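Predicted phosphatase, HAD family (Clostridium acetobutylicum, PDB 3MC1) probably acts as a phosphatase of the haloacid dehalogenase (HAD) family, with a metal-binding active site at the C-terminal edge of its parallel sheet. Local coordinates at residues 7-12 with 163-168; 12-17 with 183-188. All blocks are in the same frame, centred on the assembly; numbering follows the deposited sequence.

Contact 1 of 2, residues 7-12 with 163-168; sequences VLFDLD and IMIGDR. With NA (sodium ion), chain C.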
ATOM      1  N   VAL A   7       3.608  13.946  -2.997  1.00 16.42           N
ATOM      2  CA  VAL A   7       4.131  12.608  -3.184  1.00 14.27           C
ATOM      3  C   VAL A   7       3.213  11.647  -2.413  1.00 14.70           C
ATOM      4  O   VAL A   7       3.145  11.697  -1.183  1.00 13.94           O
ATOM      5  CB  VAL A   7       5.565  12.482  -2.623  1.00 12.03           C
ATOM      6  CG1 VAL A   7       6.100  11.086  -2.901  1.00 12.37           C
ATOM      7  CG2 VAL A   7       6.502  13.550  -3.244  1.00 13.50           C
ATOM      8  N   LEU A   8       2.487  10.805  -3.147  1.00 15.88           N
ATOM      9  CA  LEU A   8       1.599   9.808  -2.539  1.00 12.64           C
ATOM     10  C   LEU A   8       2.345   8.471  -2.444  1.00 12.92           C
ATOM     11  O   LEU A   8       3.066   8.085  -3.359  1.00 10.05           O
ATOM     12  CB  LEU A   8       0.325   9.640  -3.374  1.00 12.62           C
ATOM     13  CG  LEU A   8      -0.805  10.659  -3.151  1.00 12.47           C
ATOM     14  CD1 LEU A   8      -0.330  12.071  -3.497  1.00 12.88           C
ATOM     15  CD2 LEU A   8      -2.026  10.271  -3.997  1.00 11.70           C
ATOM     16  N   PHE A   9       2.167   7.777  -1.323  1.00 10.05           N
ATOM     17  CA  PHE A   9       2.826   6.499  -1.069  1.00  9.90           C
ATOM     18  C   PHE A   9       1.803   5.442  -0.685  1.00  9.57           C
ATOM     19  O   PHE A   9       0.822   5.743   0.005  1.00  8.60           O
ATOM     20  CB  PHE A   9       3.769   6.588   0.142  1.00  9.81           C
ATOM     21  CG  PHE A   9       4.975   7.487  -0.041  1.00 13.81           C
ATOM     22  CD1 PHE A   9       6.200   6.957  -0.434  1.00 13.98           C
ATOM     23  CD2 PHE A   9       4.900   8.845   0.268  1.00 15.27           C
ATOM     24  CE1 PHE A   9       7.344   7.772  -0.505  1.00 18.14           C
ATOM     25  CE2 PHE A   9       6.028   9.664   0.199  1.00 17.77           C
ATOM     26  CZ  PHE A   9       7.252   9.128  -0.184  1.00 17.31           C
ATOM     27  N   ASP A  10       2.032   4.207  -1.114  1.00 10.63           N
ATOM     28  CA  ASP A  10       1.162   3.130  -0.662  1.00  9.70           C
ATOM     29  C   ASP A  10       1.810   2.794   0.682  1.00 10.77           C
ATOM     30  O   ASP A  10       2.883   3.326   0.997  1.00  9.46           O
ATOM     31  CB  ASP A  10       1.209   1.923  -1.593  1.00 13.91           C
ATOM     32  CG  ASP A  10       0.276   0.811  -1.136  1.00 17.09           C
ATOM     33  OD1 ASP A  10      -0.830   1.128  -0.634  1.00 16.52           O
ATOM     34  OD2 ASP A  10       0.645  -0.375  -1.273  1.00 23.14           O
ATOM     35  N   LEU A  11       1.183   1.936   1.483  1.00 11.72           N
ATOM     36  CA  LEU A  11       1.728   1.594   2.793  1.00 11.59           C
ATOM     37  C   LEU A  11       2.504   0.276   2.817  1.00 13.06           C
ATOM     38  O   LEU A  11       3.729   0.277   2.916  1.00 11.64           O
ATOM     39  CB  LEU A  11       0.591   1.558   3.834  1.00  9.59           C
ATOM     40  CG  LEU A  11       0.916   1.211   5.293  1.00  9.96           C
ATOM     41  CD1 LEU A  11       2.140   1.969   5.812  1.00  9.36           C
ATOM     42  CD2 LEU A  11      -0.296   1.559   6.152  1.00  9.37           C
ATOM     43  N   ASP A  12       1.783  -0.840   2.739  1.00 12.26           N
ATOM     44  CA  ASP A  12       2.392  -2.168   2.745  1.00 12.75           C
ATOM     45  C   ASP A  12       3.291  -2.365   1.525  1.00 13.22           C
ATOM     46  O   ASP A  12       2.870  -2.126   0.402  1.00 13.33           O
ATOM     47  CB  ASP A  12       1.307  -3.261   2.737  1.00 11.57           C
ATOM     48  CG  ASP A  12       0.392  -3.196   3.951  1.00 12.54           C
ATOM     49  OD1 ASP A  12       0.905  -3.074   5.088  1.00 13.94           O
ATOM     50  OD2 ASP A  12      -0.841  -3.274   3.770  1.00 12.34           O
ATOM     51  N   ILE A 163       2.856  12.625  -7.677  1.00 16.55           N
ATOM     52  CA  ILE A 163       3.298  11.347  -8.215  1.00 15.83           C
ATOM     53  C   ILE A 163       2.861  10.254  -7.229  1.00 14.75           C
ATOM     54  O   ILE A 163       2.585  10.532  -6.062  1.00 14.73           O
ATOM     55  CB  ILE A 163       4.831  11.295  -8.366  1.00 16.76           C
ATOM     56  CG1 ILE A 163       5.496  11.427  -6.994  1.00 18.22           C
ATOM     57  CG2 ILE A 163       5.307  12.424  -9.296  1.00 14.02           C
ATOM     58  CD1 ILE A 163       6.985  11.059  -6.995  1.00 21.56           C
HETATM   59  N   MSE A 164       2.806   9.014  -7.703  1.00 14.83           N
HETATM   60  CA  MSE A 164       2.404   7.886  -6.864  1.00 15.03           C
HETATM   61  C   MSE A 164       3.555   6.893  -6.727  1.00 14.06           C
HETATM   62  O   MSE A 164       4.172   6.515  -7.718  1.00 16.07           O
HETATM   63  CB  MSE A 164       1.185   7.197  -7.484  1.00 15.79           C
HETATM   64  CG  MSE A 164       0.716   5.950  -6.756  1.00 14.14           C
HETATM   65 SE   MSE A 164       0.103   6.309  -4.955  1.00 25.55          SE
HETATM   66  CE  MSE A 164       0.112   4.481  -4.270  1.00 20.96           C
ATOM     67  N   ILE A 165       3.860   6.495  -5.495  1.00 11.92           N
ATOM     68  CA  ILE A 165       4.926   5.529  -5.240  1.00 10.98           C
ATOM     69  C   ILE A 165       4.291   4.232  -4.723  1.00 12.42           C
ATOM     70  O   ILE A 165       3.540   4.258  -3.739  1.00 13.66           O
ATOM     71  CB  ILE A 165       5.936   6.043  -4.170  1.00 12.24           C
ATOM     72  CG1 ILE A 165       6.814   7.187  -4.721  1.00 15.48           C
ATOM     73  CG2 ILE A 165       6.895   4.915  -3.802  1.00 10.62           C
ATOM     74  CD1 ILE A 165       6.084   8.273  -5.412  1.00 20.61           C
ATOM     75  N   GLY A 166       4.594   3.110  -5.380  1.00 12.66           N
ATOM     76  CA  GLY A 166       4.033   1.829  -4.972  1.00 13.36           C
ATOM     77  C   GLY A 166       4.920   0.669  -5.406  1.00 13.99           C
ATOM     78  O   GLY A 166       5.858   0.869  -6.183  1.00 13.06           O
ATOM     79  N   ASP A 167       4.618  -0.539  -4.922  1.00 11.88           N
ATOM     80  CA  ASP A 167       5.407  -1.728  -5.244  1.00 15.23           C
ATOM     81  C   ASP A 167       4.703  -2.741  -6.148  1.00 16.10           C
ATOM     82  O   ASP A 167       5.339  -3.675  -6.648  1.00 15.24           O
ATOM     83  CB  ASP A 167       5.848  -2.430  -3.943  1.00 14.57           C
ATOM     84  CG  ASP A 167       4.670  -2.900  -3.090  1.00 17.87           C
ATOM     85  OD1 ASP A 167       3.749  -2.087  -2.823  1.00 19.56           O
ATOM     86  OD2 ASP A 167       4.668  -4.089  -2.675  1.00 14.96           O
ATOM     87  N   ARG A 168       3.404  -2.547  -6.378  1.00 16.95           N
ATOM     88  CA  ARG A 168       2.629  -3.482  -7.191  1.00 19.61           C
ATOM     89  C   ARG A 168       2.008  -2.846  -8.438  1.00 20.00           C
ATOM     90  O   ARG A 168       1.896  -1.625  -8.548  1.00 19.59           O
ATOM     91  CB  ARG A 168       1.513  -4.106  -6.341  1.00 18.86           C
ATOM     92  CG  ARG A 168       1.970  -4.759  -5.030  1.00 22.07           C
ATOM     93  CD  ARG A 168       2.835  -5.984  -5.271  1.00 25.04           C
ATOM     94  NE  ARG A 168       2.132  -7.026  -6.018  1.00 26.59           N
ATOM     95  CZ  ARG A 168       1.214  -7.840  -5.504  1.00 29.49           C
ATOM     96  NH1 ARG A 168       0.876  -7.748  -4.223  1.00 30.03           N
ATOM     97  NH2 ARG A 168       0.621  -8.741  -6.277  1.00 29.76           N
TER
HETATM   98 NA    NA C 301       1.825  -2.097  -1.587  1.00 22.25          NA
HETATM   99  O   HOH W   1       2.346  -4.401  -1.341  1.00 19.11           O
HETATM  100  O   HOH W   2       0.361  -2.235  -3.238  1.00 20.11           O

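Contact 2 of 2, residues 12-17 with 183-188; sequences DGTLTD and IGVTYG. With NA (sodium ion), chain C.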
ATOM      1  N   ASP A  12       1.783  -0.840   2.739  1.00 12.26           N
ATOM      2  CA  ASP A  12       2.392  -2.168   2.745  1.00 12.75           C
ATOM      3  C   ASP A  12       3.291  -2.365   1.525  1.00 13.22           C
ATOM      4  O   ASP A  12       2.870  -2.126   0.402  1.00 13.33           O
ATOM      5  CB  ASP A  12       1.307  -3.261   2.737  1.00 11.57           C
ATOM      6  CG  ASP A  12       0.392  -3.196   3.951  1.00 12.54           C
ATOM      7  OD1 ASP A  12       0.905  -3.074   5.088  1.00 13.94           O
ATOM      8  OD2 ASP A  12      -0.841  -3.274   3.770  1.00 12.34           O
ATOM      9  N   GLY A  13       4.522  -2.811   1.752  1.00 12.49           N
ATOM     10  CA  GLY A  13       5.436  -3.048   0.647  1.00 12.71           C
ATOM     11  C   GLY A  13       6.163  -1.826   0.105  1.00 13.69           C
ATOM     12  O   GLY A  13       6.995  -1.941  -0.800  1.00 14.20           O
ATOM     13  N   THR A  14       5.847  -0.652   0.636  1.00 12.72           N
ATOM     14  CA  THR A  14       6.492   0.576   0.193  1.00 13.24           C
ATOM     15  C   THR A  14       7.104   1.274   1.396  1.00 12.83           C
ATOM     16  O   THR A  14       8.285   1.642   1.383  1.00 13.99           O
ATOM     17  CB  THR A  14       5.488   1.524  -0.490  1.00 10.82           C
ATOM     18  OG1 THR A  14       5.013   0.923  -1.699  1.00 11.60           O
ATOM     19  CG2 THR A  14       6.157   2.848  -0.825  1.00 12.40           C
ATOM     20  N   LEU A  15       6.303   1.459   2.441  1.00 11.91           N
ATOM     21  CA  LEU A  15       6.798   2.103   3.648  1.00 12.54           C
ATOM     22  C   LEU A  15       7.137   1.062   4.711  1.00 11.88           C
ATOM     23  O   LEU A  15       8.127   1.194   5.439  1.00 11.03           O
ATOM     24  CB  LEU A  15       5.759   3.086   4.191  1.00 11.50           C
ATOM     25  CG  LEU A  15       5.414   4.293   3.314  1.00 12.15           C
ATOM     26  CD1 LEU A  15       4.297   5.100   3.960  1.00  9.21           C
ATOM     27  CD2 LEU A  15       6.665   5.156   3.116  1.00 11.34           C
ATOM     28  N   THR A  16       6.331   0.007   4.781  1.00 11.90           N
ATOM     29  CA  THR A  16       6.538  -1.035   5.785  1.00 13.84           C
ATOM     30  C   THR A  16       6.599  -2.448   5.205  1.00 12.98           C
ATOM     31  O   THR A  16       5.892  -2.770   4.256  1.00 11.88           O
ATOM     32  CB  THR A  16       5.386  -1.015   6.830  1.00 14.41           C
ATOM     33  OG1 THR A  16       4.133  -1.195   6.155  1.00 14.27           O
ATOM     34  CG2 THR A  16       5.346   0.310   7.555  1.00 13.54           C
ATOM     35  N   ASP A  17       7.468  -3.273   5.783  1.00 14.06           N
ATOM     36  CA  ASP A  17       7.607  -4.680   5.400  1.00 15.67           C
ATOM     37  C   ASP A  17       6.618  -5.356   6.345  1.00 15.82           C
ATOM     38  O   ASP A  17       6.978  -5.761   7.455  1.00 16.03           O
ATOM     39  CB  ASP A  17       9.025  -5.178   5.691  1.00 17.61           C
ATOM     40  CG  ASP A  17       9.238  -6.617   5.267  1.00 20.47           C
ATOM     41  OD1 ASP A  17       8.264  -7.274   4.824  1.00 20.91           O
ATOM     42  OD2 ASP A  17      10.387  -7.092   5.377  1.00 23.58           O
ATOM     43  N   ILE A 183       6.193   5.777  -9.652  1.00 15.01           N
ATOM     44  CA  ILE A 183       7.516   5.227  -9.446  1.00 13.22           C
ATOM     45  C   ILE A 183       7.249   3.898  -8.742  1.00 13.50           C
ATOM     46  O   ILE A 183       6.675   3.870  -7.648  1.00 14.49           O
ATOM     47  CB  ILE A 183       8.385   6.071  -8.504  1.00 12.92           C
ATOM     48  CG1 ILE A 183       8.596   7.480  -9.062  1.00 14.40           C
ATOM     49  CG2 ILE A 183       9.745   5.374  -8.329  1.00 11.12           C
ATOM     50  CD1 ILE A 183       9.475   8.356  -8.163  1.00 14.64           C
ATOM     51  N   GLY A 184       7.634   2.803  -9.383  1.00 13.31           N
ATOM     52  CA  GLY A 184       7.438   1.505  -8.777  1.00 13.13           C
ATOM     53  C   GLY A 184       8.721   1.112  -8.070  1.00 14.67           C
ATOM     54  O   GLY A 184       9.813   1.411  -8.559  1.00 14.57           O
ATOM     55  N   VAL A 185       8.604   0.477  -6.907  1.00 12.74           N
ATOM     56  CA  VAL A 185       9.791   0.040  -6.177  1.00 12.92           C
ATOM     57  C   VAL A 185       9.792  -1.481  -6.170  1.00 14.33           C
ATOM     58  O   VAL A 185       8.737  -2.102  -6.057  1.00 12.31           O
ATOM     59  CB  VAL A 185       9.801   0.585  -4.727  1.00 11.09           C
ATOM     60  CG1 VAL A 185       9.631   2.110  -4.758  1.00 11.95           C
ATOM     61  CG2 VAL A 185       8.703  -0.072  -3.903  1.00 10.77           C
ATOM     62  N   THR A 186      10.976  -2.079  -6.300  1.00 13.56           N
ATOM     63  CA  THR A 186      11.092  -3.533  -6.328  1.00 17.00           C
ATOM     64  C   THR A 186      11.537  -4.165  -5.016  1.00 16.20           C
ATOM     65  O   THR A 186      11.690  -5.382  -4.948  1.00 17.50           O
ATOM     66  CB  THR A 186      12.061  -4.006  -7.444  1.00 18.02           C
ATOM     67  OG1 THR A 186      13.331  -3.366  -7.274  1.00 20.04           O
ATOM     68  CG2 THR A 186      11.497  -3.671  -8.835  1.00 20.05           C
ATOM     69  N   TYR A 187      11.755  -3.357  -3.980  1.00 17.22           N
ATOM     70  CA  TYR A 187      12.162  -3.908  -2.692  1.00 17.91           C
ATOM     71  C   TYR A 187      10.933  -4.384  -1.926  1.00 18.78           C
ATOM     72  O   TYR A 187      11.037  -4.891  -0.811  1.00 21.29           O
ATOM     73  CB  TYR A 187      12.953  -2.866  -1.875  1.00 16.31           C
ATOM     74  CG  TYR A 187      12.210  -1.587  -1.547  1.00 16.36           C
ATOM     75  CD1 TYR A 187      11.243  -1.547  -0.533  1.00 13.92           C
ATOM     76  CD2 TYR A 187      12.470  -0.410  -2.254  1.00 11.28           C
ATOM     77  CE1 TYR A 187      10.558  -0.360  -0.237  1.00 12.74           C
ATOM     78  CE2 TYR A 187      11.795   0.773  -1.967  1.00 11.91           C
ATOM     79  CZ  TYR A 187      10.844   0.797  -0.965  1.00 10.97           C
ATOM     80  OH  TYR A 187      10.166   1.969  -0.727  1.00 11.29           O
ATOM     81  N   GLY A 188       9.765  -4.234  -2.541  1.00 19.34           N
ATOM     82  CA  GLY A 188       8.532  -4.643  -1.893  1.00 20.52           C
ATOM     83  C   GLY A 188       8.035  -6.007  -2.329  1.00 19.55           C
ATOM     84  O   GLY A 188       8.804  -6.955  -2.427  1.00 17.15           O
TER
HETATM   85 NA    NA C 301       1.825  -2.097  -1.587  1.00 22.25          NA
HETATM   86  O   HOH W   1       2.346  -4.401  -1.341  1.00 19.11           O
HETATM   87  O   HOH W   2       0.361  -2.235  -3.238  1.00 20.11           O

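Contact 1 of 2, residues 7-12 with 163-168
The metal site of the HAD fold is built here, where neighbouring parallel strands 7-9 and 163-166 end and Asp10, Asp12 and Asp167 gather round a sodium ion. Asp10 and Asp12 fit the DxDx(T/V) pattern of the family, in which the first aspartate is usually the nucleophile. Asp10 OD2 binds the sodium ion at 2.1 Å. The backbone carbonyl Asp12 O and one carboxylate oxygen, Asp167 OD1, bind it too, and two waters add to the shell. The carboxylates of Asp10 and Asp167 are nearly coplanar, their planes 16° apart. Asp10 CG is anti to the backbone N (chi1 -179°), which carries the carboxylate forward to the ion. Water 1 also donates a hydrogen bond of 2.7 Å to Asp167 OD2. That second oxygen of Asp167 accepts from the backbone N of Phe189 as well, while Asp10 OD1 is held by Thr109.

Behind the ion, three backbone hydrogen bonds join the strands. Leu8 N reaches Ile163 O at 2.9 Å, Ile165 N reaches Leu8 O at 2.8 Å, and Asp10 N reaches Ile165 O at 3.0 Å. Val7, Phe9, Ile163 and Ile165 share one sheet face. There Val7 CG1 meets Ile165 CD1 at 3.8 Å, and Phe9 lies alongside Ile165 with CD1 near its CB. On the other face the selenomethionine Met164 bends at chi2 (63°). Its SE touches Leu8 CB at 3.7 Å, and its CE lies by the backbone N and CB of Asp10.

Strand 104-109 flanks strand 6-9 on its other edge, and strand 182-185 flanks strand 162-166. Helix 169-176 packs on Met164 through Ala175 and Asp171.

Contact 2 of 2, residues 12-17 with 183-188
Gly13 and Gly188 bring the two backbones together, their CA atoms 4.3 Å apart, as the loop after the first strand meets the turn leaving strand 183-185. Residues 12-17 continue the HAD-type DxDx(T/V) pattern, with Asp12 and Thr14 in its later positions. At phi 82° Gly13 takes a backbone shape that residues with a side chain seldom adopt, and it sits next to the Asp12 carbonyl that binds the sodium ion. Within the loop, Gly13 N donates to Thr16 O, which helps to close the bend.

Gly13 O is buried and has no hydrogen-bond partner. Gly188 CA makes a CA-H...O contact with it at 3.3 Å, and Val185 CG2 touches it at 4.0 Å. The same methyl lies over one face of the Tyr187 ring, offset toward the rim and 3.7 Å above its plane. Tyr187 places CG between its own backbone N and carbonyl carbon (chi1 60°), and the ring reaches the loop with its hydroxyl end. Tyr88 joins both sides: its backbone bonds to that of Leu15, and its ring packs edge-to-face with Tyr187.

Thr14 O lies at the edge of the Tyr187 ring, near its plane. Tyr187 OH donates to Thr14 O at 2.8 Å, meeting a lone pair in the carbonyl plane at a C=O...O angle of 132°.

In the fold
Both contacts lie inside the chain, contact 1 wholly buried in the sheet core and contact 2 nearer the rim, where Tyr187 and Gly188 are partly exposed. Their centres are about 7 Å apart. They share Asp12 and the sodium ion, and strands 162-166 and 182-185 are sheet neighbours, joined by probable hydrogen bonds such as Gly166 O to Val185 N (2.9 Å). Contact 1 combines regular strand pairing with charged metal ligands. Contact 2 joins a loop to the end of a strand and the turn after it, through glycines, Val185 and one tyrosine hydroxyl. Asp167 of contact 1 meets the 12-17 loop directly: its CB packs on Gly13 O, and OD1 has a weak hydrogen bond with Thr14 OG1.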